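Prophage MuSo2, 43 kDa tail protein (Shewanella oneidensis, PDB 3CDD) probably serves as a baseplate hub component in the tail of a Mu-like phage. Local coordinates at residues W19-E29 with L319-D329. Numbering follows the deposited sequence.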
ATOM      1  N   TRP A  19       2.550  13.022 -29.452  1.00 29.19           N
ATOM      2  CA  TRP A  19       2.285  12.130 -28.332  1.00 28.32           C
ATOM      3  C   TRP A  19       0.812  11.759 -28.310  1.00 28.56           C
ATOM      4  O   TRP A  19      -0.042  12.553 -28.735  1.00 29.09           O
ATOM      5  CB  TRP A  19       2.702  12.804 -27.018  1.00 28.24           C
ATOM      6  CG  TRP A  19       4.185  13.141 -26.977  1.00 27.89           C
ATOM      7  CD1 TRP A  19       4.769  14.334 -27.323  1.00 28.60           C
ATOM      8  CD2 TRP A  19       5.263  12.261 -26.606  1.00 28.20           C
ATOM      9  NE1 TRP A  19       6.144  14.256 -27.172  1.00 29.10           N
ATOM     10  CE2 TRP A  19       6.470  12.997 -26.728  1.00 29.09           C
ATOM     11  CE3 TRP A  19       5.326  10.924 -26.180  1.00 28.56           C
ATOM     12  CZ2 TRP A  19       7.725  12.435 -26.439  1.00 29.54           C
ATOM     13  CZ3 TRP A  19       6.576  10.367 -25.886  1.00 28.61           C
ATOM     14  CH2 TRP A  19       7.756  11.124 -26.017  1.00 29.45           C
ATOM     15  N   THR A  20       0.523  10.547 -27.850  1.00 27.89           N
ATOM     16  CA  THR A  20      -0.835  10.043 -27.824  1.00 28.64           C
ATOM     17  C   THR A  20      -1.464  10.210 -26.431  1.00 28.59           C
ATOM     18  O   THR A  20      -2.684  10.192 -26.309  1.00 27.38           O
ATOM     19  CB  THR A  20      -0.930   8.549 -28.278  1.00 28.63           C
ATOM     20  OG1 THR A  20      -0.006   7.758 -27.532  1.00 28.92           O
ATOM     21  CG2 THR A  20      -0.654   8.394 -29.773  1.00 28.06           C
ATOM     22  N   LYS A  21      -0.618  10.377 -25.407  1.00 27.89           N
ATOM     23  CA  LYS A  21      -1.084  10.683 -24.056  1.00 29.54           C
ATOM     24  C   LYS A  21      -0.065  11.556 -23.312  1.00 28.50           C
ATOM     25  O   LYS A  21       1.125  11.230 -23.257  1.00 29.02           O
ATOM     26  CB  LYS A  21      -1.370   9.393 -23.278  1.00 29.43           C
ATOM     27  CG  LYS A  21      -2.226   9.570 -22.022  1.00 32.33           C
ATOM     28  CD  LYS A  21      -2.451   8.207 -21.352  1.00 32.63           C
ATOM     29  CE  LYS A  21      -1.143   7.649 -20.770  1.00 38.25           C
ATOM     30  NZ  LYS A  21      -1.350   6.319 -20.074  1.00 43.36           N
ATOM     31  N   ILE A  22      -0.528  12.678 -22.762  1.00 27.58           N
ATOM     32  CA  ILE A  22       0.340  13.637 -22.051  1.00 26.25           C
ATOM     33  C   ILE A  22      -0.323  13.934 -20.717  1.00 26.50           C
ATOM     34  O   ILE A  22      -1.535  14.177 -20.687  1.00 26.13           O
ATOM     35  CB  ILE A  22       0.475  14.952 -22.865  1.00 27.03           C
ATOM     36  CG1 ILE A  22       1.027  14.651 -24.261  1.00 26.48           C
ATOM     37  CG2 ILE A  22       1.338  16.043 -22.096  1.00 26.95           C
ATOM     38  CD1 ILE A  22       1.056  15.837 -25.212  1.00 25.79           C
ATOM     39  N   GLY A  23       0.438  13.871 -19.618  1.00 26.45           N
ATOM     40  CA  GLY A  23      -0.032  14.321 -18.306  1.00 25.55           C
ATOM     41  C   GLY A  23       1.055  15.172 -17.669  1.00 27.30           C
ATOM     42  O   GLY A  23       2.195  14.728 -17.545  1.00 27.09           O
ATOM     43  N   ILE A  24       0.758  16.421 -17.308  1.00 27.93           N
ATOM     44  CA  ILE A  24       1.776  17.232 -16.601  1.00 28.68           C
ATOM     45  C   ILE A  24       1.147  17.799 -15.331  1.00 29.12           C
ATOM     46  O   ILE A  24       0.075  18.413 -15.389  1.00 29.81           O
ATOM     47  CB  ILE A  24       2.375  18.348 -17.491  1.00 28.41           C
ATOM     48  CG1 ILE A  24       3.207  17.760 -18.623  1.00 30.03           C
ATOM     49  CG2 ILE A  24       3.281  19.290 -16.671  1.00 30.52           C
ATOM     50  CD1 ILE A  24       3.404  18.722 -19.846  1.00 28.52           C
ATOM     51  N   THR A  25       1.765  17.540 -14.185  1.00 28.94           N
ATOM     52  CA  THR A  25       1.309  18.155 -12.947  1.00 29.36           C
ATOM     53  C   THR A  25       2.201  19.331 -12.562  1.00 29.26           C
ATOM     54  O   THR A  25       3.430  19.221 -12.555  1.00 29.38           O
ATOM     55  CB  THR A  25       1.215  17.126 -11.786  1.00 29.77           C
ATOM     56  OG1 THR A  25       0.324  16.090 -12.165  1.00 29.68           O
ATOM     57  CG2 THR A  25       0.636  17.774 -10.507  1.00 30.09           C
ATOM     58  N   ARG A  26       1.563  20.462 -12.287  1.00 28.63           N
ATOM     59  CA  ARG A  26       2.169  21.539 -11.519  1.00 28.20           C
ATOM     60  C   ARG A  26       1.456  21.593 -10.158  1.00 28.70           C
ATOM     61  O   ARG A  26       0.218  21.517 -10.084  1.00 28.71           O
ATOM     62  CB  ARG A  26       2.037  22.874 -12.265  1.00 27.78           C
ATOM     63  CG  ARG A  26       2.710  22.866 -13.671  1.00 27.09           C
ATOM     64  CD  ARG A  26       3.072  24.261 -14.207  1.00 27.86           C
ATOM     65  NE  ARG A  26       3.976  24.967 -13.307  1.00 27.65           N
ATOM     66  CZ  ARG A  26       3.760  26.186 -12.818  1.00 30.24           C
ATOM     67  NH1 ARG A  26       4.646  26.724 -11.988  1.00 29.37           N
ATOM     68  NH2 ARG A  26       2.675  26.885 -13.178  1.00 29.05           N
ATOM     69  N   SER A  27       2.216  21.733  -9.086  1.00 28.81           N
ATOM     70  CA  SER A  27       1.621  21.663  -7.752  1.00 30.21           C
ATOM     71  C   SER A  27       2.319  22.525  -6.722  1.00 31.58           C
ATOM     72  O   SER A  27       3.535  22.655  -6.744  1.00 32.79           O
ATOM     73  CB  SER A  27       1.636  20.232  -7.254  1.00 29.12           C
ATOM     74  OG  SER A  27       1.061  20.189  -5.968  1.00 29.83           O
ATOM     75  N   LEU A  28       1.553  23.089  -5.801  1.00 33.42           N
ATOM     76  CA  LEU A  28       2.115  23.829  -4.665  1.00 35.13           C
ATOM     77  C   LEU A  28       2.455  22.921  -3.486  1.00 36.79           C
ATOM     78  O   LEU A  28       3.117  23.357  -2.543  1.00 37.91           O
ATOM     79  CB  LEU A  28       1.135  24.898  -4.170  1.00 34.52           C
ATOM     80  CG  LEU A  28       1.022  26.295  -4.782  1.00 35.65           C
ATOM     81  CD1 LEU A  28      -0.040  27.062  -3.986  1.00 34.64           C
ATOM     82  CD2 LEU A  28       2.357  27.055  -4.769  1.00 34.11           C
ATOM     83  N   GLU A  29       1.988  21.676  -3.505  1.00 38.16           N
ATOM     84  CA  GLU A  29       2.147  20.802  -2.341  1.00 40.44           C
ATOM     85  C   GLU A  29       3.046  19.590  -2.586  1.00 39.68           C
ATOM     86  O   GLU A  29       3.172  18.707  -1.732  1.00 41.07           O
ATOM     87  CB  GLU A  29       0.776  20.329  -1.845  1.00 40.39           C
ATOM     88  CG  GLU A  29      -0.154  21.457  -1.390  1.00 43.32           C
ATOM     89  CD  GLU A  29      -1.461  20.941  -0.780  1.00 44.73           C
ATOM     90  OE1 GLU A  29      -1.563  19.702  -0.550  1.00 48.82           O
ATOM     91  OE2 GLU A  29      -2.385  21.776  -0.529  1.00 49.36           O
ATOM     92  N   LEU A 319      -7.907  29.288  -3.875  1.00 34.63           N
ATOM     93  CA  LEU A 319      -6.535  29.296  -4.361  1.00 33.19           C
ATOM     94  C   LEU A 319      -6.269  28.045  -5.201  1.00 31.85           C
ATOM     95  O   LEU A 319      -6.579  26.937  -4.775  1.00 30.26           O
ATOM     96  CB  LEU A 319      -5.546  29.367  -3.190  1.00 33.08           C
ATOM     97  CG  LEU A 319      -4.087  29.579  -3.649  1.00 33.67           C
ATOM     98  CD1 LEU A 319      -3.827  31.049  -3.990  1.00 32.48           C
ATOM     99  CD2 LEU A 319      -3.077  29.038  -2.639  1.00 34.07           C
ATOM    100  N   ILE A 320      -5.692  28.218  -6.386  1.00 30.68           N
ATOM    101  CA  ILE A 320      -5.281  27.048  -7.169  1.00 29.55           C
ATOM    102  C   ILE A 320      -4.025  26.436  -6.561  1.00 28.90           C
ATOM    103  O   ILE A 320      -2.948  27.033  -6.609  1.00 29.65           O
ATOM    104  CB  ILE A 320      -5.043  27.355  -8.670  1.00 28.96           C
ATOM    105  CG1 ILE A 320      -6.315  27.937  -9.307  1.00 29.05           C
ATOM    106  CG2 ILE A 320      -4.545  26.078  -9.390  1.00 28.58           C
ATOM    107  CD1 ILE A 320      -6.185  28.241 -10.792  1.00 29.87           C
ATOM    108  N   ALA A 321      -4.168  25.229  -6.028  1.00 28.94           N
ATOM    109  CA  ALA A 321      -3.069  24.506  -5.396  1.00 29.28           C
ATOM    110  C   ALA A 321      -2.351  23.547  -6.358  1.00 29.38           C
ATOM    111  O   ALA A 321      -1.149  23.294  -6.224  1.00 30.03           O
ATOM    112  CB  ALA A 321      -3.568  23.741  -4.169  1.00 28.53           C
ATOM    113  N   SER A 322      -3.075  23.010  -7.329  1.00 28.78           N
ATOM    114  CA  SER A 322      -2.467  22.068  -8.232  1.00 28.98           C
ATOM    115  C   SER A 322      -3.185  22.075  -9.555  1.00 27.66           C
ATOM    116  O   SER A 322      -4.369  22.360  -9.600  1.00 27.68           O
ATOM    117  CB  SER A 322      -2.592  20.678  -7.619  1.00 29.03           C
ATOM    118  OG  SER A 322      -1.769  19.788  -8.318  1.00 36.61           O
ATOM    119  N   ILE A 323      -2.486  21.699 -10.621  1.00 26.74           N
ATOM    120  CA  ILE A 323      -3.107  21.572 -11.918  1.00 26.25           C
ATOM    121  C   ILE A 323      -2.614  20.309 -12.565  1.00 26.62           C
ATOM    122  O   ILE A 323      -1.403  20.085 -12.609  1.00 26.67           O
ATOM    123  CB  ILE A 323      -2.757  22.790 -12.860  1.00 26.01           C
ATOM    124  CG1 ILE A 323      -3.243  24.095 -12.256  1.00 25.67           C
ATOM    125  CG2 ILE A 323      -3.446  22.638 -14.189  1.00 28.01           C
ATOM    126  CD1 ILE A 323      -2.521  25.315 -12.860  1.00 24.96           C
ATOM    127  N   LEU A 324      -3.529  19.471 -13.066  1.00 26.76           N
ATOM    128  CA  LEU A 324      -3.113  18.432 -14.017  1.00 27.11           C
ATOM    129  C   LEU A 324      -3.484  18.841 -15.454  1.00 27.69           C
ATOM    130  O   LEU A 324      -4.667  18.972 -15.796  1.00 27.96           O
ATOM    131  CB  LEU A 324      -3.683  17.052 -13.646  1.00 27.11           C
ATOM    132  CG  LEU A 324      -3.502  15.933 -14.691  1.00 27.57           C
ATOM    133  CD1 LEU A 324      -2.029  15.601 -14.952  1.00 25.41           C
ATOM    134  CD2 LEU A 324      -4.274  14.668 -14.169  1.00 27.72           C
ATOM    135  N   PHE A 325      -2.463  19.085 -16.270  1.00 27.37           N
ATOM    136  CA  PHE A 325      -2.651  19.381 -17.662  1.00 28.20           C
ATOM    137  C   PHE A 325      -2.589  18.055 -18.411  1.00 28.70           C
ATOM    138  O   PHE A 325      -1.569  17.367 -18.372  1.00 28.52           O
ATOM    139  CB  PHE A 325      -1.514  20.243 -18.198  1.00 28.59           C
ATOM    140  CG  PHE A 325      -1.455  21.640 -17.641  1.00 28.05           C
ATOM    141  CD1 PHE A 325      -0.496  21.971 -16.686  1.00 28.40           C
ATOM    142  CD2 PHE A 325      -2.300  22.645 -18.133  1.00 28.17           C
ATOM    143  CE1 PHE A 325      -0.413  23.292 -16.171  1.00 31.25           C
ATOM    144  CE2 PHE A 325      -2.216  23.983 -17.646  1.00 28.14           C
ATOM    145  CZ  PHE A 325      -1.267  24.299 -16.669  1.00 28.92           C
ATOM    146  N   SER A 326      -3.650  17.702 -19.120  1.00 28.43           N
ATOM    147  CA  SER A 326      -3.626  16.435 -19.842  1.00 28.89           C
ATOM    148  C   SER A 326      -4.077  16.565 -21.287  1.00 29.07           C
ATOM    149  O   SER A 326      -4.841  17.467 -21.622  1.00 29.09           O
ATOM    150  CB  SER A 326      -4.480  15.396 -19.107  1.00 28.16           C
ATOM    151  OG  SER A 326      -5.859  15.742 -19.203  1.00 29.43           O
ATOM    152  N   GLU A 327      -3.626  15.633 -22.123  1.00 30.37           N
ATOM    153  CA  GLU A 327      -4.095  15.491 -23.508  1.00 32.32           C
ATOM    154  C   GLU A 327      -4.165  14.017 -23.879  1.00 33.13           C
ATOM    155  O   GLU A 327      -3.264  13.254 -23.561  1.00 33.45           O
ATOM    156  CB  GLU A 327      -3.168  16.229 -24.496  1.00 31.22           C
ATOM    157  CG  GLU A 327      -3.758  16.432 -25.924  1.00 32.68           C
ATOM    158  CD  GLU A 327      -2.738  16.965 -26.933  1.00 34.23           C
ATOM    159  OE1 GLU A 327      -1.667  16.337 -27.104  1.00 35.30           O
ATOM    160  OE2 GLU A 327      -3.012  18.005 -27.583  1.00 38.83           O
ATOM    161  N   ASP A 328      -5.262  13.635 -24.529  1.00 35.49           N
ATOM    162  CA  ASP A 328      -5.412  12.373 -25.243  1.00 37.54           C
ATOM    163  C   ASP A 328      -6.194  12.595 -26.567  1.00 38.38           C
ATOM    164  O   ASP A 328      -6.314  13.734 -27.045  1.00 38.17           O
ATOM    165  CB  ASP A 328      -6.112  11.346 -24.357  1.00 38.11           C
ATOM    166  CG  ASP A 328      -7.497  11.790 -23.931  1.00 41.97           C
ATOM    167  OD1 ASP A 328      -8.076  12.694 -24.584  1.00 43.41           O
ATOM    168  OD2 ASP A 328      -8.013  11.239 -22.932  1.00 45.44           O
ATOM    169  N   ASP A 329      -6.723  11.512 -27.142  1.00 38.94           N
ATOM    170  CA  ASP A 329      -7.605  11.566 -28.321  1.00 39.95           C
ATOM    171  C   ASP A 329      -8.851  12.449 -28.134  1.00 40.01           C
ATOM    172  O   ASP A 329      -9.320  13.072 -29.097  1.00 39.90           O
ATOM    173  CB  ASP A 329      -8.098  10.158 -28.677  1.00 39.87           C
ATOM    174  CG  ASP A 329      -7.089   9.371 -29.452  1.00 40.56           C
ATOM    175  OD1 ASP A 329      -6.383   9.945 -30.299  1.00 41.93           O
ATOM    176  OD2 ASP A 329      -7.002   8.156 -29.218  1.00 41.59           O
TER
HETATM  177  O   HOH W   1      -1.971  13.375 -26.686  1.00 37.86           O
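Ile24 and Phe325 face each other as a hydrogen-bonded antiparallel pair: Ile24 N reaches Phe325 O at 2.7 Å, and the return bond from Phe325 N to Ile24 O is 2.8 Å. The same reciprocal pattern recurs at Ile22 with Glu327 and at Arg26 with Ile323, and Leu28 N adds a last bond to Ala321 O at 2.7 Å. On the face carrying Ile22, Ile24 and Arg26, the Phe325 ring presents its edge to the aliphatic part of Arg26, Phe325 CE1 lying 4.0 Å from Arg26 CG. The guanidinium is nearly coplanar with the ring (14°), and Ile323 CG2 sits over the centre of one ring face. The segments' strands run antiparallel, their directions 167° apart, and through this pairing a strand of the GpP-like N-terminal region joins one of the fourth-domain region; the segments lie 290 residues apart, and both regions are of phage-barrel type. Across the other face, CG of Leu324 anti to the backbone N (chi1 170°) lets the end of the side chain come nearer the partner strand, Leu324 CD1 3.7 Å from Thr25 OG1. Just before strand 21-27 begins, water 1 lies within hydrogen-bonding distance of Trp19 O and Glu327 OE1 (2.9 and 3.0 Å), though its two protons have further acceptors in reach, while Glu327 OE2 forms a salt bridge with Arg332. Further out, Asn300 accepts a hydrogen bond from Arg26 NH2, and Trp290 meets the Phe325 ring at a slant.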